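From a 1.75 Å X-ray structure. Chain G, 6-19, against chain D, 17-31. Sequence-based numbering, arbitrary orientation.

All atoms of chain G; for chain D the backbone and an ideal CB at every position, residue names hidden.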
# COMPACT_ATOMS: atom_id res chain seq x y z
N TYR G 6 -0.19 12.76 11.26
CA TYR G 6 -1.06 11.83 11.94
C TYR G 6 -0.97 10.44 11.33
O TYR G 6 -1.22 9.45 12.02
CB TYR G 6 -2.50 12.35 11.99
CG TYR G 6 -2.67 13.37 13.09
CD1 TYR G 6 -2.50 13.02 14.42
CD2 TYR G 6 -2.97 14.69 12.80
CE1 TYR G 6 -2.63 13.95 15.43
CE2 TYR G 6 -3.11 15.63 13.81
CZ TYR G 6 -2.94 15.25 15.12
OH TYR G 6 -3.06 16.18 16.14
N PHE G 7 -0.59 10.34 10.06
CA PHE G 7 -0.40 9.01 9.48
C PHE G 7 0.75 8.30 10.19
O PHE G 7 0.64 7.13 10.53
CB PHE G 7 -0.15 9.06 7.98
CG PHE G 7 -0.26 7.70 7.32
CD1 PHE G 7 0.84 6.86 7.24
CD2 PHE G 7 -1.47 7.27 6.80
CE1 PHE G 7 0.74 5.61 6.64
CE2 PHE G 7 -1.58 6.02 6.21
CZ PHE G 7 -0.47 5.20 6.13
N ARG G 8 1.85 9.02 10.40
CA ARG G 8 2.99 8.43 11.09
C ARG G 8 2.62 8.07 12.53
O ARG G 8 3.07 7.05 13.06
CB ARG G 8 4.19 9.39 11.04
CG ARG G 8 5.45 8.83 11.70
CD ARG G 8 6.59 9.84 11.64
NE ARG G 8 6.91 10.23 10.27
CZ ARG G 8 7.84 9.65 9.51
NH1 ARG G 8 8.57 8.63 9.97
NH2 ARG G 8 8.04 10.09 8.27
N ILE G 9 1.79 8.88 13.16
CA ILE G 9 1.29 8.56 14.49
C ILE G 9 0.54 7.21 14.47
O ILE G 9 0.77 6.36 15.33
CB ILE G 9 0.38 9.69 15.03
CG1 ILE G 9 1.24 10.91 15.38
CG2 ILE G 9 -0.41 9.22 16.23
CD1 ILE G 9 0.46 12.17 15.64
N LEU G 10 -0.32 7.02 13.48
CA LEU G 10 -1.09 5.78 13.37
C LEU G 10 -0.20 4.57 13.08
O LEU G 10 -0.45 3.48 13.59
CB LEU G 10 -2.17 5.93 12.28
CG LEU G 10 -3.28 6.93 12.62
CD1 LEU G 10 -4.13 7.25 11.39
CD2 LEU G 10 -4.15 6.40 13.75
N VAL G 11 0.84 4.76 12.27
CA VAL G 11 1.77 3.68 12.00
C VAL G 11 2.55 3.31 13.27
O VAL G 11 2.73 2.13 13.57
CB VAL G 11 2.75 4.02 10.86
CG1 VAL G 11 3.79 2.91 10.70
CG2 VAL G 11 1.99 4.21 9.55
N GLN G 12 3.00 4.30 14.02
CA GLN G 12 3.73 4.03 15.25
C GLN G 12 2.88 3.22 16.22
O GLN G 12 3.37 2.30 16.88
CB GLN G 12 4.17 5.34 15.91
CG GLN G 12 5.28 6.06 15.18
CD GLN G 12 5.70 7.34 15.88
OE1 GLN G 12 4.85 8.07 16.41
NE2 GLN G 12 7.00 7.61 15.90
N GLN G 13 1.59 3.57 16.31
CA GLN G 13 0.66 2.85 17.16
C GLN G 13 0.48 1.41 16.70
O GLN G 13 0.39 0.50 17.51
CB GLN G 13 -0.69 3.55 17.20
CG GLN G 13 -0.65 4.87 17.95
CD GLN G 13 -1.99 5.57 17.97
OE1 GLN G 13 -2.94 5.12 17.33
NE2 GLN G 13 -2.07 6.67 18.70
N PHE G 14 0.44 1.22 15.38
CA PHE G 14 0.34 -0.13 14.83
C PHE G 14 1.59 -0.92 15.21
O PHE G 14 1.51 -2.08 15.61
CB PHE G 14 0.16 -0.08 13.31
CG PHE G 14 0.08 -1.44 12.67
CD1 PHE G 14 -1.11 -2.13 12.65
CD2 PHE G 14 1.20 -2.02 12.10
CE1 PHE G 14 -1.19 -3.38 12.07
CE2 PHE G 14 1.12 -3.27 11.52
CZ PHE G 14 -0.08 -3.95 11.50
N GLU G 15 2.74 -0.27 15.13
CA GLU G 15 4.00 -0.93 15.42
C GLU G 15 4.12 -1.33 16.90
O GLU G 15 4.67 -2.38 17.22
CB GLU G 15 5.18 -0.05 14.97
CG GLU G 15 5.22 0.08 13.44
CD GLU G 15 6.29 1.02 12.93
OE1 GLU G 15 6.73 1.93 13.67
OE2 GLU G 15 6.70 0.86 11.76
N VAL G 16 3.58 -0.50 17.79
CA VAL G 16 3.50 -0.85 19.20
C VAL G 16 2.56 -2.04 19.40
O VAL G 16 2.85 -2.94 20.18
CB VAL G 16 3.02 0.35 20.05
CG1 VAL G 16 2.70 -0.10 21.47
CG2 VAL G 16 4.08 1.44 20.06
N GLN G 17 1.43 -2.04 18.70
CA GLN G 17 0.52 -3.18 18.77
C GLN G 17 1.20 -4.47 18.31
O GLN G 17 0.96 -5.53 18.89
CB GLN G 17 -0.75 -2.94 17.95
CG GLN G 17 -1.69 -4.15 17.99
CD GLN G 17 -2.87 -4.02 17.06
OE1 GLN G 17 -2.77 -4.31 15.87
NE2 GLN G 17 -4.00 -3.58 17.60
N LEU G 18 2.05 -4.39 17.30
CA LEU G 18 2.80 -5.57 16.87
C LEU G 18 3.62 -6.13 18.02
O LEU G 18 3.63 -7.33 18.26
CB LEU G 18 3.75 -5.26 15.72
CG LEU G 18 3.10 -5.03 14.35
CD1 LEU G 18 4.19 -4.82 13.30
CD2 LEU G 18 2.17 -6.17 13.97
N GLN G 19 4.31 -5.24 18.72
CA GLN G 19 5.17 -5.63 19.84
C GLN G 19 4.35 -6.30 20.93
O GLN G 19 4.74 -7.33 21.46
CB GLN G 19 5.87 -4.40 20.41
CG GLN G 19 6.87 -3.77 19.45
CD GLN G 19 7.28 -2.37 19.87
OE1 GLN G 19 6.76 -1.82 20.85
NE2 GLN G 19 8.20 -1.77 19.13
N UNK D 17 -5.48 -11.53 12.93
CA UNK D 17 -6.61 -10.97 12.18
C UNK D 17 -6.74 -9.48 12.46
O UNK D 17 -6.96 -8.68 11.55
CB UNK D 17 -7.91 -11.69 12.54
N UNK D 18 -6.58 -9.11 13.73
CA UNK D 18 -6.63 -7.70 14.11
C UNK D 18 -5.53 -6.91 13.41
O UNK D 18 -5.75 -5.78 12.98
CB UNK D 18 -6.50 -7.55 15.63
N UNK D 19 -4.35 -7.50 13.31
CA UNK D 19 -3.23 -6.85 12.62
C UNK D 19 -3.52 -6.68 11.12
O UNK D 19 -3.16 -5.66 10.53
CB UNK D 19 -1.95 -7.66 12.82
N UNK D 20 -4.17 -7.67 10.51
CA UNK D 20 -4.56 -7.56 9.11
C UNK D 20 -5.52 -6.39 8.93
O UNK D 20 -5.43 -5.62 7.96
CB UNK D 20 -5.20 -8.86 8.62
N UNK D 21 -6.46 -6.26 9.87
CA UNK D 21 -7.41 -5.15 9.85
C UNK D 21 -6.71 -3.81 10.05
O UNK D 21 -7.08 -2.81 9.43
CB UNK D 21 -8.48 -5.35 10.93
N UNK D 22 -5.68 -3.78 10.89
CA UNK D 22 -4.88 -2.59 11.09
C UNK D 22 -4.16 -2.16 9.82
O UNK D 22 -4.07 -0.96 9.53
CB UNK D 22 -3.87 -2.83 12.21
N UNK D 23 -3.62 -3.12 9.08
CA UNK D 23 -2.97 -2.81 7.81
C UNK D 23 -4.01 -2.28 6.82
O UNK D 23 -3.75 -1.33 6.09
CB UNK D 23 -2.26 -4.04 7.24
N UNK D 24 -5.18 -2.90 6.81
CA UNK D 24 -6.23 -2.50 5.88
C UNK D 24 -6.68 -1.07 6.19
O UNK D 24 -6.96 -0.29 5.29
CB UNK D 24 -7.41 -3.47 5.95
N UNK D 25 -6.73 -0.73 7.47
CA UNK D 25 -7.11 0.61 7.89
C UNK D 25 -6.15 1.62 7.35
O UNK D 25 -6.55 2.64 6.75
CB UNK D 25 -7.18 0.71 9.42
N UNK D 26 -4.86 1.37 7.56
CA UNK D 26 -3.80 2.24 7.08
C UNK D 26 -3.85 2.46 5.57
O UNK D 26 -3.76 3.59 5.10
CB UNK D 26 -2.44 1.66 7.47
N UNK D 27 -3.99 1.38 4.81
CA UNK D 27 -3.98 1.53 3.36
C UNK D 27 -5.29 2.18 2.88
O UNK D 27 -5.31 2.81 1.82
CB UNK D 27 -3.78 0.17 2.69
N UNK D 28 -6.35 2.07 3.67
CA UNK D 28 -7.62 2.73 3.36
C UNK D 28 -7.48 4.24 3.45
O UNK D 28 -8.12 4.96 2.68
CB UNK D 28 -8.72 2.25 4.30
N UNK D 29 -6.66 4.71 4.38
CA UNK D 29 -6.41 6.14 4.51
C UNK D 29 -5.68 6.65 3.27
O UNK D 29 -5.98 7.72 2.73
CB UNK D 29 -5.60 6.44 5.77
N UNK D 30 -4.73 5.85 2.80
CA UNK D 30 -3.99 6.19 1.60
C UNK D 30 -4.96 6.27 0.42
O UNK D 30 -4.89 7.19 -0.40
CB UNK D 30 -2.88 5.17 1.33
N UNK D 31 -5.86 5.30 0.33
CA UNK D 31 -6.87 5.29 -0.72
C UNK D 31 -7.75 6.54 -0.66
O UNK D 31 -7.98 7.21 -1.67
CB UNK D 31 -7.73 4.03 -0.61

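The two helices run antiparallel, at 171°, with axes 10.9 Å apart. Chain G presents an apolar stripe of Phe G7, Leu G10, Val G11, Phe G14 and Leu G18, with Gln G17 beside it. Every position of chain D has helical backbone angles, so fit depends mainly on the direction and space of each side chain.

Position 17 meets nothing of chain G; many residues would do, and it is Lys D17. At position 18 the ideal CB points sideways, 4.9 Å from OE1 of Gln G17. A polar or small side chain suits this margin. Gln D18 is found, its OE1 4.4 Å from NE2 of Gln G17, too far for a hydrogen bond.

Position 19 also points sideways, but its ideal CB lies 4.4 Å from CZ of Phe G14 and 4.5 Å from CD2 of Leu G18. An aliphatic residue, or a long polar one with methylenes to lay against these groups, would fit. The residue is Gln D19: its CD is 3.6 Å from CD2 of Leu G18, while its NE2 is hydrogen-bonded elsewhere in the structure.

Position 20 points away and position 21 sideways into open space, so chain G selects little at either; they are Gln D20 and Glu D21.

Position 22 is the most restrictive. The ideal CB points toward chain G and would stand 2.7 Å from CE1 of Phe G14, a clash. The phi/psi of -63/-41 would accept any ordinary helical residue, so space, not backbone strain, argues for glycine. Gly D22 it is: its CA lies 3.9 Å from CE1 of Phe G14, and the ring settles among 19, 22, 23 and 26, with the O of Gln D19 at the ring edge, 3.4 Å from CE1 of Phe G14.

At position 23 the ideal CB points sideways, 4.8 Å from CZ of Phe G14, so a branched aliphatic or methionine could reach the ring. Leu D23 does so, its CD2 3.7 Å from CZ of Phe G14.

Positions 24 and 25 have no neighbour near their ideal CB atoms and could be polar; they are Ser D24 and His D25.

Position 26 points sideways beside a hollow lined by Phe G7, Leu G10, Val G11 and Phe G14, which calls for a sizeable apolar side chain. Leu D26 fills it as a knob: CD2 lies over one face of the Phe G7 ring.

Position 27 points away and 28 sideways without contact, so polar or apolar residues would do: Ile D27 and Ser D28, whose OG donates to the O of Ser D24 at 2.8 Å.

The ideal CB of position 29 points toward chain G, lies 4.1 Å from CE2 of Phe G7, and suits an aliphatic. Ile D29 brings its CD1 to 3.6 Å from CD1 of Leu G10, with CG2 at the Phe G7 ring edge.

Position 30, sideways, could extend an aliphatic to Phe G7; Ile D30 places its CD1 3.8 Å from CZ of Phe G7. Position 31 is out of reach, open to many residues, and holds Lys D31.

Chain D, residues 17-31: KQQQEGLSHLISIIK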
# COMPACT_ATOMS: atom_id res chain seq x y z
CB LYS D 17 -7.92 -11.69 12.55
CG LYS D 17 -9.17 -11.11 11.86
CD LYS D 17 -9.05 -11.12 10.34
CE LYS D 17 -10.39 -10.82 9.67
NZ LYS D 17 -10.30 -10.83 8.18
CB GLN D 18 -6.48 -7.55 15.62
CG GLN D 18 -7.62 -8.11 16.44
CD GLN D 18 -7.43 -7.82 17.91
OE1 GLN D 18 -7.09 -6.70 18.29
NE2 GLN D 18 -7.62 -8.84 18.74
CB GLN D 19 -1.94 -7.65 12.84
CG GLN D 19 -1.53 -7.64 14.29
CD GLN D 19 -0.41 -8.59 14.62
OE1 GLN D 19 0.19 -9.24 13.74
NE2 GLN D 19 -0.10 -8.66 15.89
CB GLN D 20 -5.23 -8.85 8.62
CG GLN D 20 -4.31 -10.07 8.60
CD GLN D 20 -5.06 -11.38 8.47
OE1 GLN D 20 -4.77 -12.34 9.17
NE2 GLN D 20 -6.03 -11.43 7.56
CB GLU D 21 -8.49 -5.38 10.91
CG GLU D 21 -9.44 -6.52 10.55
CD GLU D 21 -10.25 -7.05 11.72
OE1 GLU D 21 -10.03 -6.60 12.87
OE2 GLU D 21 -11.10 -7.94 11.49
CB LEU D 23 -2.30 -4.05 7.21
CG LEU D 23 -1.00 -4.54 7.84
CD1 LEU D 23 -0.50 -5.76 7.07
CD2 LEU D 23 0.07 -3.47 7.87
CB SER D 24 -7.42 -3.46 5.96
OG SER D 24 -8.41 -3.10 5.01
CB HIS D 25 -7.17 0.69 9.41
CG HIS D 25 -7.65 2.03 9.92
ND1 HIS D 25 -8.74 2.65 9.43
CD2 HIS D 25 -7.14 2.86 10.92
CE1 HIS D 25 -8.92 3.81 10.08
NE2 HIS D 25 -7.95 3.94 10.99
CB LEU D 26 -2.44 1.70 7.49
CG LEU D 26 -2.10 1.77 8.98
CD1 LEU D 26 -0.80 1.03 9.27
CD2 LEU D 26 -2.01 3.22 9.44
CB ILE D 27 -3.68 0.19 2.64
CG1 ILE D 27 -3.06 0.48 1.26
CG2 ILE D 27 -4.91 -0.67 2.56
CD1 ILE D 27 -2.54 -0.75 0.53
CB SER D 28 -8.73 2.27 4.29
OG SER D 28 -9.10 0.94 4.01
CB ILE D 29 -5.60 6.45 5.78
CG1 ILE D 29 -6.45 6.11 7.01
CG2 ILE D 29 -5.17 7.92 5.81
CD1 ILE D 29 -5.70 6.18 8.34
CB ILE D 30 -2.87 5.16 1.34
CG1 ILE D 30 -1.75 5.34 2.37
CG2 ILE D 30 -2.31 5.29 -0.08
CD1 ILE D 30 -0.73 4.21 2.42
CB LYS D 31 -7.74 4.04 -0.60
CG LYS D 31 -8.87 3.95 -1.63
CD LYS D 31 -9.54 2.59 -1.57
CE LYS D 31 -10.81 2.53 -2.42
NZ LYS D 31 -11.94 3.27 -1.79
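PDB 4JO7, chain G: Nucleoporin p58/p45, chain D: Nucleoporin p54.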